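Local coordinates for protein DNA gyrase, B subunit, truncated (PDB 3CWV) that probably catalyses ATP-dependent breakage, passage and rejoining of double-stranded DNA as a type II topoisomerase subunit of the GyrB family, at residues Met21-Val26 / Thr162-Leu167; Tyr29-Leu34 / Leu167-Ala172; Val35-Asp40 / Leu102-Ala107; Asp61-Leu66 / Arg154-Pro159. All coordinates share one frame; numbering follows the deposited sequence.

Contact 1 of 4, residues Met21-Val26 / Thr162-Leu167; sequences MYCGDV and TIFEVL
Cys-23 and Phe-164 form a sulfur-aromatic contact that ties the end of helix 20-23 to the loop between strand 151-159 and helix 171-184, within the GHKL-type ATPase fold known from GyrB relatives. SG comes in at the ring edge, close to its plane, 5.0 Å from the centroid of the Phe-164 ring and 78° off the ring normal. It sits evenly between CE1 and CZ. A chi1 of 60° puts SG of Cys-23 between its backbone N and carbonyl carbon, where it can meet that edge.

The apolar contacts centre on Val-26, whose side chain crosses that of Ile-163 at about a right angle, CG1 lying 3.9 Å from Ile-163 CG2. The same Ile-163 CG2 rests 3.8 Å above one face of the Phe-164 ring, offset toward the rim. Phe-164 CD1 approaches Val-26 CB to 4.1 Å. Pro-19 lies against both Val-26 and Ile-163, and Leu-34 of helix 28-47 against Cys-23 and Phe-164. An alanine in place of Phe-164 would probably leave the sulfur without its aromatic partner and open a gap between Cys-23, Val-26 and Leu-34.

Within the turn, Asp-25 OD1 accepts from Gly-27 N and Gly-30 N, bracing the way into helix 28-47. Across the contact the polar link is between backbones: Val-26 O takes the hydrogen bond of Glu-165 N at 2.8 Å, the donor nearly along the C=O axis (177°). Phe-164 CA makes a further C-H...O contact to this same Val-26 oxygen, at 3.5 Å.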
# COMPACT_ATOMS: atom_id res chain seq x y z
N MET A 21 -8.09 -8.51 18.35
CA MET A 21 -8.97 -7.34 18.06
C MET A 21 -8.23 -6.28 17.25
O MET A 21 -8.84 -5.39 16.60
CB MET A 21 -9.53 -6.70 19.33
CG MET A 21 -10.36 -7.65 20.21
SD MET A 21 -11.55 -6.80 21.29
CE MET A 21 -12.63 -6.46 19.93
N TYR A 22 -6.91 -6.38 17.28
CA TYR A 22 -6.06 -5.38 16.64
C TYR A 22 -5.33 -5.89 15.41
O TYR A 22 -5.12 -5.12 14.48
CB TYR A 22 -5.06 -4.84 17.67
CG TYR A 22 -5.73 -3.97 18.70
CD1 TYR A 22 -6.01 -4.44 19.97
CD2 TYR A 22 -6.10 -2.66 18.39
CE1 TYR A 22 -6.64 -3.63 20.91
CE2 TYR A 22 -6.70 -1.85 19.31
CZ TYR A 22 -6.97 -2.33 20.56
OH TYR A 22 -7.56 -1.48 21.45
N CYS A 23 -4.92 -7.15 15.40
CA CYS A 23 -4.22 -7.67 14.23
C CYS A 23 -5.03 -8.73 13.48
O CYS A 23 -4.53 -9.36 12.56
CB CYS A 23 -2.79 -8.15 14.61
SG CYS A 23 -2.74 -9.47 15.82
N GLY A 24 -6.30 -8.89 13.84
CA GLY A 24 -7.21 -9.76 13.07
C GLY A 24 -7.42 -11.12 13.73
O GLY A 24 -8.54 -11.60 13.91
N ASP A 25 -6.30 -11.76 14.08
CA ASP A 25 -6.30 -13.01 14.82
C ASP A 25 -4.88 -13.21 15.34
O ASP A 25 -4.02 -12.35 15.14
CB ASP A 25 -6.77 -14.21 13.96
CG ASP A 25 -5.90 -14.48 12.71
OD1 ASP A 25 -4.64 -14.48 12.71
OD2 ASP A 25 -6.51 -14.78 11.68
N VAL A 26 -4.64 -14.33 16.03
CA VAL A 26 -3.28 -14.68 16.45
C VAL A 26 -2.72 -15.92 15.75
O VAL A 26 -1.80 -16.59 16.27
CB VAL A 26 -3.13 -14.78 18.01
CG1 VAL A 26 -3.43 -13.43 18.68
CG2 VAL A 26 -3.99 -15.92 18.60
N THR A 162 4.70 -16.06 22.79
CA THR A 162 3.66 -16.41 23.77
C THR A 162 2.26 -16.00 23.28
O THR A 162 1.26 -16.36 23.88
CB THR A 162 3.90 -15.81 25.20
OG1 THR A 162 3.83 -14.37 25.17
CG2 THR A 162 5.26 -16.23 25.76
N ILE A 163 2.21 -15.24 22.19
CA ILE A 163 0.94 -14.71 21.71
C ILE A 163 0.53 -15.42 20.43
O ILE A 163 -0.61 -15.85 20.28
CB ILE A 163 1.03 -13.17 21.45
CG1 ILE A 163 1.27 -12.41 22.77
CG2 ILE A 163 -0.23 -12.65 20.70
CD1 ILE A 163 1.35 -10.87 22.64
N PHE A 164 1.45 -15.51 19.49
CA PHE A 164 1.11 -16.04 18.17
C PHE A 164 1.26 -17.54 18.06
O PHE A 164 2.18 -18.12 18.63
CB PHE A 164 1.90 -15.35 17.08
CG PHE A 164 1.49 -13.93 16.91
CD1 PHE A 164 0.37 -13.61 16.13
CD2 PHE A 164 2.16 -12.92 17.60
CE1 PHE A 164 -0.07 -12.29 16.03
CE2 PHE A 164 1.73 -11.59 17.51
CZ PHE A 164 0.62 -11.29 16.71
N GLU A 165 0.34 -18.14 17.32
CA GLU A 165 0.23 -19.60 17.18
C GLU A 165 1.20 -20.14 16.16
O GLU A 165 1.62 -21.28 16.24
CB GLU A 165 -1.20 -19.94 16.75
CG GLU A 165 -1.54 -21.42 16.75
CD GLU A 165 -2.76 -21.77 15.88
OE1 GLU A 165 -2.84 -21.31 14.70
OE2 GLU A 165 -3.62 -22.53 16.37
N VAL A 166 1.56 -19.31 15.17
CA VAL A 166 2.56 -19.70 14.18
C VAL A 166 3.52 -18.52 14.07
O VAL A 166 3.12 -17.37 14.29
CB VAL A 166 1.93 -20.02 12.79
CG1 VAL A 166 1.17 -21.37 12.81
CG2 VAL A 166 0.99 -18.92 12.37
N LEU A 167 4.78 -18.80 13.77
CA LEU A 167 5.80 -17.77 13.77
C LEU A 167 6.54 -17.67 12.44
O LEU A 167 7.38 -16.79 12.27
CB LEU A 167 6.79 -17.99 14.93
CG LEU A 167 6.21 -18.03 16.34
CD1 LEU A 167 7.29 -18.47 17.35
CD2 LEU A 167 5.55 -16.67 16.75

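Contact 2 of 4, residues Tyr29-Leu34 / Leu167-Ala172; sequences YGLHHL and LAFDRA
Leu-31 presses on Phe-169 with its whole branch point. CG lies 3.6 Å from CE1 of the Phe-169 ring, and CD2 sits over the ring face as a CH-pi contact, 4.2 Å from the centroid and 21° off the normal. CG is anti to the backbone N (chi1 179°), which carries the branch toward the loop. CD2 also reaches the backbone there, 3.6 Å from Ala-168 O, while the carbonyl O of Leu-31 faces Phe-169 CE1 at 3.4 Å.

Next along the helix, His-32 receives Phe-169 in a T-shaped stack. The phenyl edge points at the imidazole face, the centroids are 5.5 Å apart and the planes stand at 87°. The two side chains slide past each other in opposite directions, and Arg-173 and Leu-174 also border the imidazole.

His-33 turns away from the loop. Its ND1 bonds Tyr-29 O at 2.8 Å, an oxygen that already accepts the helical bond of His-33 N. Leu-34 points toward the loop but packs on Phe-157, Pro-159 and Phe-164.

Phe-169 is thus held by two successive residues of one helix, with Pro-159 and Leu-174 against it as well. Immediately after it, Asp-170 is the N-cap of helix 171-184, its OD1 accepting from Arg-173 N. Helix 28-47 and the loop leading into helix 171-184 meet here at Phe-169; both helices lie on the same mixed sheet, the two-layer alpha/beta arrangement of the GHKL ATPase fold.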
# COMPACT_ATOMS: atom_id res chain seq x y z
N TYR A 29 -2.64 -15.13 9.64
CA TYR A 29 -3.11 -13.82 9.14
C TYR A 29 -2.60 -12.66 10.02
O TYR A 29 -2.04 -11.68 9.52
CB TYR A 29 -4.65 -13.83 9.07
CG TYR A 29 -5.38 -12.52 8.77
CD1 TYR A 29 -5.85 -12.24 7.48
CD2 TYR A 29 -5.67 -11.60 9.79
CE1 TYR A 29 -6.55 -11.06 7.20
CE2 TYR A 29 -6.37 -10.43 9.52
CZ TYR A 29 -6.81 -10.17 8.24
OH TYR A 29 -7.49 -8.99 7.98
N GLY A 30 -2.81 -12.76 11.34
CA GLY A 30 -2.42 -11.68 12.25
C GLY A 30 -0.92 -11.51 12.29
O GLY A 30 -0.41 -10.38 12.38
N LEU A 31 -0.21 -12.64 12.25
CA LEU A 31 1.25 -12.62 12.20
C LEU A 31 1.74 -11.80 11.02
O LEU A 31 2.62 -10.97 11.18
CB LEU A 31 1.82 -14.04 12.03
CG LEU A 31 3.35 -14.10 11.94
CD1 LEU A 31 4.00 -13.80 13.31
CD2 LEU A 31 3.83 -15.47 11.37
N HIS A 32 1.17 -12.05 9.83
CA HIS A 32 1.59 -11.30 8.64
C HIS A 32 1.15 -9.84 8.71
O HIS A 32 1.85 -8.95 8.23
CB HIS A 32 1.08 -11.98 7.38
CG HIS A 32 1.79 -13.27 7.11
ND1 HIS A 32 2.93 -13.34 6.33
CD2 HIS A 32 1.61 -14.50 7.63
CE1 HIS A 32 3.38 -14.59 6.33
NE2 HIS A 32 2.60 -15.31 7.11
N HIS A 33 0.01 -9.60 9.33
CA HIS A 33 -0.44 -8.21 9.55
C HIS A 33 0.51 -7.32 10.32
O HIS A 33 0.61 -6.14 10.05
CB HIS A 33 -1.84 -8.18 10.11
CG HIS A 33 -2.87 -8.28 9.03
ND1 HIS A 33 -2.93 -9.35 8.17
CD2 HIS A 33 -3.79 -7.39 8.59
CE1 HIS A 33 -3.88 -9.15 7.28
NE2 HIS A 33 -4.43 -7.97 7.52
N LEU A 34 1.28 -7.91 11.22
CA LEU A 34 2.29 -7.12 11.92
C LEU A 34 3.26 -6.50 10.94
O LEU A 34 3.70 -5.35 11.11
CB LEU A 34 3.04 -8.00 12.93
CG LEU A 34 2.22 -8.73 13.99
CD1 LEU A 34 3.23 -9.42 14.92
CD2 LEU A 34 1.31 -7.79 14.81
N LEU A 167 4.78 -18.80 13.77
CA LEU A 167 5.80 -17.77 13.77
C LEU A 167 6.54 -17.67 12.44
O LEU A 167 7.38 -16.79 12.27
CB LEU A 167 6.79 -17.99 14.93
CG LEU A 167 6.21 -18.03 16.34
CD1 LEU A 167 7.29 -18.47 17.35
CD2 LEU A 167 5.55 -16.67 16.75
N ALA A 168 6.24 -18.55 11.50
CA ALA A 168 6.96 -18.54 10.24
C ALA A 168 6.32 -17.60 9.21
O ALA A 168 5.15 -17.69 8.93
CB ALA A 168 7.09 -19.98 9.70
N PHE A 169 7.10 -16.66 8.67
CA PHE A 169 6.58 -15.80 7.60
C PHE A 169 6.67 -16.45 6.24
O PHE A 169 7.65 -17.11 5.93
CB PHE A 169 7.35 -14.48 7.58
CG PHE A 169 7.09 -13.63 8.77
CD1 PHE A 169 5.88 -12.95 8.91
CD2 PHE A 169 8.04 -13.54 9.79
CE1 PHE A 169 5.64 -12.16 10.02
CE2 PHE A 169 7.79 -12.76 10.91
CZ PHE A 169 6.58 -12.07 11.02
N ASP A 170 5.63 -16.26 5.43
CA ASP A 170 5.59 -16.67 4.04
C ASP A 170 6.37 -15.59 3.25
O ASP A 170 5.85 -14.50 3.01
CB ASP A 170 4.13 -16.73 3.58
CG ASP A 170 3.96 -17.23 2.15
OD1 ASP A 170 4.85 -17.02 1.29
OD2 ASP A 170 2.92 -17.85 1.88
N ARG A 171 7.63 -15.88 2.90
CA ARG A 171 8.47 -14.94 2.14
C ARG A 171 7.86 -14.47 0.83
O ARG A 171 7.99 -13.29 0.45
CB ARG A 171 9.85 -15.53 1.84
CG ARG A 171 10.94 -15.10 2.76
CD ARG A 171 10.81 -15.78 4.07
NE ARG A 171 12.12 -16.01 4.68
CZ ARG A 171 12.30 -16.59 5.86
NH1 ARG A 171 13.53 -16.75 6.34
NH2 ARG A 171 11.25 -17.02 6.55
N ALA A 172 7.21 -15.40 0.13
CA ALA A 172 6.57 -15.08 -1.15
C ALA A 172 5.47 -14.04 -1.03
O ALA A 172 5.37 -13.13 -1.88
CB ALA A 172 6.01 -16.37 -1.81

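Contact 3 of 4, residues Val35-Asp40 / Leu102-Ala107; sequences VYFLLD and LVVSLA
The Phe-37 ring meets Ser-105 at its edge, where OG lies in the ring plane, 3.6 Å from CD2 of Phe-37. CB of Phe-37 is equally close to this hydroxyl, at 3.5 Å. Val-104 approaches the ring obliquely, its CG1 3.8 Å from Phe-37 CE2. CG of Phe-37 is anti to its carbonyl carbon (chi1 -62°), which sets CG on the side of helix 102-107. Tyr-22 and Cys-23 add contacts at CZ of the ring.

Beside the ring, Leu-38 CD2 touches Leu-102 CD1 at 3.8 Å. Leu-38 also rests on Val-155 and Phe-157 of the sheet, and Leu-102 on Trp-96. The segments form a near-antiparallel helix pair on the sheet of the GHKL-type fold, at 142° with axes 8.6 Å apart, and no hydrogen bond joins them.

An alanine in place of Phe-37 would probably open a gap beside Val-104 and leave Tyr-22 and Cys-23 without the ring they lean on.

The contact is almost wholly apolar. Its buried hydroxyl is satisfied by Leu-34 O, one turn back in helix 28-47, so a single serine links the helices without placing an unbonded polar group among the hydrocarbons.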
# COMPACT_ATOMS: atom_id res chain seq x y z
N VAL A 35 3.63 -7.26 9.92
CA VAL A 35 4.50 -6.75 8.86
C VAL A 35 3.78 -5.76 7.96
O VAL A 35 4.35 -4.71 7.60
CB VAL A 35 5.03 -7.90 7.96
CG1 VAL A 35 6.00 -7.33 6.93
CG2 VAL A 35 5.75 -8.93 8.82
N TYR A 36 2.53 -6.07 7.60
CA TYR A 36 1.75 -5.17 6.73
C TYR A 36 1.56 -3.80 7.41
O TYR A 36 1.56 -2.77 6.72
CB TYR A 36 0.38 -5.77 6.39
CG TYR A 36 0.44 -7.10 5.63
CD1 TYR A 36 1.53 -7.44 4.82
CD2 TYR A 36 -0.63 -8.00 5.72
CE1 TYR A 36 1.55 -8.67 4.12
CE2 TYR A 36 -0.61 -9.22 5.03
CZ TYR A 36 0.47 -9.54 4.24
OH TYR A 36 0.49 -10.74 3.59
N PHE A 37 1.39 -3.79 8.73
CA PHE A 37 1.26 -2.50 9.46
C PHE A 37 2.52 -1.64 9.27
O PHE A 37 2.45 -0.41 9.10
CB PHE A 37 0.98 -2.69 10.97
CG PHE A 37 -0.33 -3.41 11.30
CD1 PHE A 37 -1.42 -3.35 10.45
CD2 PHE A 37 -0.45 -4.09 12.52
CE1 PHE A 37 -2.66 -3.99 10.80
CE2 PHE A 37 -1.65 -4.73 12.87
CZ PHE A 37 -2.76 -4.68 12.01
N LEU A 38 3.70 -2.27 9.38
CA LEU A 38 4.97 -1.55 9.09
C LEU A 38 5.05 -1.01 7.65
O LEU A 38 5.38 0.16 7.43
CB LEU A 38 6.20 -2.41 9.41
CG LEU A 38 6.80 -2.31 10.80
CD1 LEU A 38 7.92 -3.34 10.92
CD2 LEU A 38 7.38 -0.87 11.07
N LEU A 39 4.82 -1.87 6.67
CA LEU A 39 4.75 -1.43 5.27
C LEU A 39 3.75 -0.27 5.04
O LEU A 39 4.04 0.65 4.25
CB LEU A 39 4.39 -2.62 4.34
CG LEU A 39 5.53 -3.65 4.27
CD1 LEU A 39 5.05 -4.94 3.56
CD2 LEU A 39 6.71 -3.06 3.55
N ASP A 40 2.61 -0.31 5.73
CA ASP A 40 1.62 0.78 5.62
C ASP A 40 2.18 2.13 6.14
O ASP A 40 1.85 3.21 5.62
CB ASP A 40 0.33 0.46 6.36
CG ASP A 40 -0.54 -0.62 5.67
OD1 ASP A 40 -0.30 -0.99 4.50
OD2 ASP A 40 -1.49 -1.10 6.33
N LEU A 102 1.45 1.09 13.74
CA LEU A 102 2.76 0.78 14.30
C LEU A 102 2.79 0.26 15.75
O LEU A 102 3.53 -0.69 16.06
CB LEU A 102 3.73 2.01 14.17
CG LEU A 102 5.10 1.91 14.82
CD1 LEU A 102 5.94 0.77 14.19
CD2 LEU A 102 5.83 3.30 14.74
N VAL A 103 2.04 0.90 16.65
CA VAL A 103 2.10 0.52 18.05
C VAL A 103 1.59 -0.92 18.25
O VAL A 103 1.99 -1.57 19.19
CB VAL A 103 1.30 1.46 18.97
CG1 VAL A 103 -0.22 1.35 18.76
CG2 VAL A 103 1.63 1.17 20.48
N VAL A 104 0.74 -1.40 17.34
CA VAL A 104 0.28 -2.81 17.44
C VAL A 104 1.43 -3.77 17.17
O VAL A 104 1.62 -4.73 17.89
CB VAL A 104 -0.89 -3.08 16.52
CG1 VAL A 104 -1.39 -4.57 16.63
CG2 VAL A 104 -2.02 -2.14 16.88
N SER A 105 2.20 -3.52 16.11
CA SER A 105 3.34 -4.38 15.79
C SER A 105 4.33 -4.38 16.93
O SER A 105 4.86 -5.43 17.30
CB SER A 105 4.01 -3.96 14.49
OG SER A 105 3.08 -4.05 13.43
N LEU A 106 4.60 -3.21 17.48
CA LEU A 106 5.52 -3.11 18.62
C LEU A 106 4.93 -3.75 19.87
O LEU A 106 5.62 -4.53 20.55
CB LEU A 106 5.82 -1.63 18.94
CG LEU A 106 6.51 -0.82 17.83
CD1 LEU A 106 6.69 0.66 18.29
CD2 LEU A 106 7.81 -1.45 17.43
N ALA A 107 3.67 -3.44 20.18
CA ALA A 107 3.03 -4.02 21.38
C ALA A 107 3.07 -5.55 21.37
O ALA A 107 3.23 -6.19 22.42
CB ALA A 107 1.51 -3.57 21.51

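Contact 4 of 4, residues Asp61-Leu66 / Arg154-Pro159; sequences DGSIAL and RVHFVP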
# COMPACT_ATOMS: atom_id res chain seq x y z
N ASP A 61 15.73 -16.16 12.09
CA ASP A 61 15.24 -16.25 13.46
C ASP A 61 13.79 -15.78 13.67
O ASP A 61 13.34 -15.61 14.80
CB ASP A 61 16.16 -15.45 14.37
CG ASP A 61 16.05 -13.96 14.13
OD1 ASP A 61 15.64 -13.54 13.02
OD2 ASP A 61 16.38 -13.22 15.09
N GLY A 62 13.06 -15.60 12.57
CA GLY A 62 11.65 -15.19 12.65
C GLY A 62 11.44 -13.70 12.94
O GLY A 62 10.30 -13.23 13.11
N SER A 63 12.54 -12.95 12.99
CA SER A 63 12.46 -11.50 13.18
C SER A 63 12.17 -10.81 11.83
O SER A 63 12.31 -11.39 10.75
CB SER A 63 13.73 -10.95 13.82
OG SER A 63 14.79 -10.88 12.87
N ILE A 64 11.79 -9.53 11.91
CA ILE A 64 11.41 -8.76 10.74
C ILE A 64 12.08 -7.40 10.93
O ILE A 64 12.05 -6.86 12.04
CB ILE A 64 9.88 -8.51 10.74
CG1 ILE A 64 9.12 -9.79 10.40
CG2 ILE A 64 9.48 -7.40 9.71
CD1 ILE A 64 9.13 -10.18 8.91
N ALA A 65 12.68 -6.84 9.90
CA ALA A 65 13.10 -5.44 10.06
C ALA A 65 12.62 -4.63 8.87
O ALA A 65 12.65 -5.11 7.73
CB ALA A 65 14.62 -5.32 10.22
N LEU A 66 12.19 -3.39 9.13
CA LEU A 66 11.85 -2.48 8.04
C LEU A 66 12.68 -1.21 8.24
O LEU A 66 12.71 -0.69 9.36
CB LEU A 66 10.35 -2.14 8.07
CG LEU A 66 9.94 -1.15 6.95
CD1 LEU A 66 9.30 -1.86 5.83
CD2 LEU A 66 9.05 -0.07 7.49
N ARG A 154 14.88 2.53 11.34
CA ARG A 154 14.73 1.07 11.24
C ARG A 154 13.94 0.54 12.44
O ARG A 154 14.22 0.90 13.57
CB ARG A 154 16.11 0.41 11.20
CG ARG A 154 16.11 -1.13 11.08
CD ARG A 154 17.57 -1.61 11.29
NE ARG A 154 17.77 -3.00 10.86
CZ ARG A 154 17.93 -4.04 11.69
NH1 ARG A 154 18.12 -5.26 11.18
NH2 ARG A 154 17.93 -3.88 13.00
N VAL A 155 12.97 -0.33 12.18
CA VAL A 155 12.21 -0.95 13.25
C VAL A 155 12.45 -2.45 13.08
O VAL A 155 12.17 -2.98 12.03
CB VAL A 155 10.70 -0.68 13.11
CG1 VAL A 155 9.91 -1.47 14.17
CG2 VAL A 155 10.40 0.80 13.29
N HIS A 156 13.04 -3.08 14.07
CA HIS A 156 13.35 -4.52 14.00
C HIS A 156 12.56 -5.15 15.13
O HIS A 156 12.66 -4.67 16.25
CB HIS A 156 14.83 -4.77 14.23
CG HIS A 156 15.18 -6.22 14.41
ND1 HIS A 156 15.22 -6.83 15.64
CD2 HIS A 156 15.47 -7.17 13.50
CE1 HIS A 156 15.56 -8.10 15.48
NE2 HIS A 156 15.73 -8.33 14.19
N PHE A 157 11.81 -6.23 14.88
CA PHE A 157 11.02 -6.81 15.96
C PHE A 157 10.84 -8.31 15.77
O PHE A 157 11.05 -8.85 14.68
CB PHE A 157 9.65 -6.12 16.14
CG PHE A 157 8.67 -6.43 15.05
CD1 PHE A 157 7.68 -7.39 15.24
CD2 PHE A 157 8.73 -5.77 13.83
CE1 PHE A 157 6.76 -7.68 14.20
CE2 PHE A 157 7.82 -6.06 12.80
CZ PHE A 157 6.85 -7.02 12.98
N VAL A 158 10.46 -8.96 16.86
CA VAL A 158 10.20 -10.39 16.91
C VAL A 158 8.78 -10.61 17.45
O VAL A 158 8.50 -10.32 18.61
CB VAL A 158 11.22 -11.11 17.85
CG1 VAL A 158 10.99 -12.63 17.84
CG2 VAL A 158 12.67 -10.77 17.41
N PRO A 159 7.88 -11.11 16.59
CA PRO A 159 6.52 -11.39 17.05
C PRO A 159 6.59 -12.24 18.30
O PRO A 159 7.39 -13.18 18.36
CB PRO A 159 5.92 -12.18 15.88
CG PRO A 159 6.62 -11.58 14.67
CD PRO A 159 8.06 -11.44 15.17
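Ser-63, whose OG lies 3.0 Å from His-156 NE2 of the facing strand, grips Asp-61 OD1 twice. Its hydroxyl donates at 2.8 Å to the syn lone pair of that oxygen, and its backbone N reaches the same OD1 at 3.2 Å from above the carboxylate plane. The N-H bond two residues on makes an Asx turn, which leads through Gly-62 (positive phi) into strand 64-70.

From there the strand runs antiparallel to strand 151-159. Ile-64 with Phe-157 and Leu-66 with Val-155 are hydrogen-bonded pairs, each exchanging two N-H...O bonds of 2.9 Å. Ala-65 with His-156 is the non-hydrogen-bonded pair between them.

On the face bearing Ala-65 and His-156, CB of Ala-65 lies at the imidazole edge, in its plane, and 3.5 Å above the guanidinium of Arg-154, offset toward its rim. The extended chain of Arg-154 carries the guanidinium over this CB, and NH1 makes a weak, long ion pair with Glu-57.

On the other face Ile-64 and Phe-157 lie side by side and point the same way, Ile-64 CG2 3.8 Å from Phe-157 CE2. Val-35, Leu-38 and Leu-39 of helix 28-47 cover this side.

The two faces thus differ in chemistry: hydrocarbon toward the helices, and histidine, arginine and serine groups on the other. There the Asp-61 carboxylate, OD2 5.0 Å from His-156 NE2, and the Arg-154 guanidinium would probably pull the ionisation of the imidazole in opposite directions, and no charge state follows.

Helix 28-47 joins the set: contacts 2 and 3 use successive turns of it, with centres 12 Å apart, and Ser-105 OG to Leu-34 O (2.7 Å) bonds one to the other. Contact 1 lies 10 Å from contact 2, centre to centre, shares Leu-167 with it, and reaches the same helix through Asp-25. Contact 4 pairs two strands of the sheet beneath, 10 Å from contact 3 by centres; Leu-38 and Val-35 rest on Phe-157 and Ile-64, while Phe-169 of contact 2 packs on Ile-64 and Pro-159. Together they form one continuous helix-on-sheet core of the probable ATPase domain, in the fold that holds ATP in GyrB relatives.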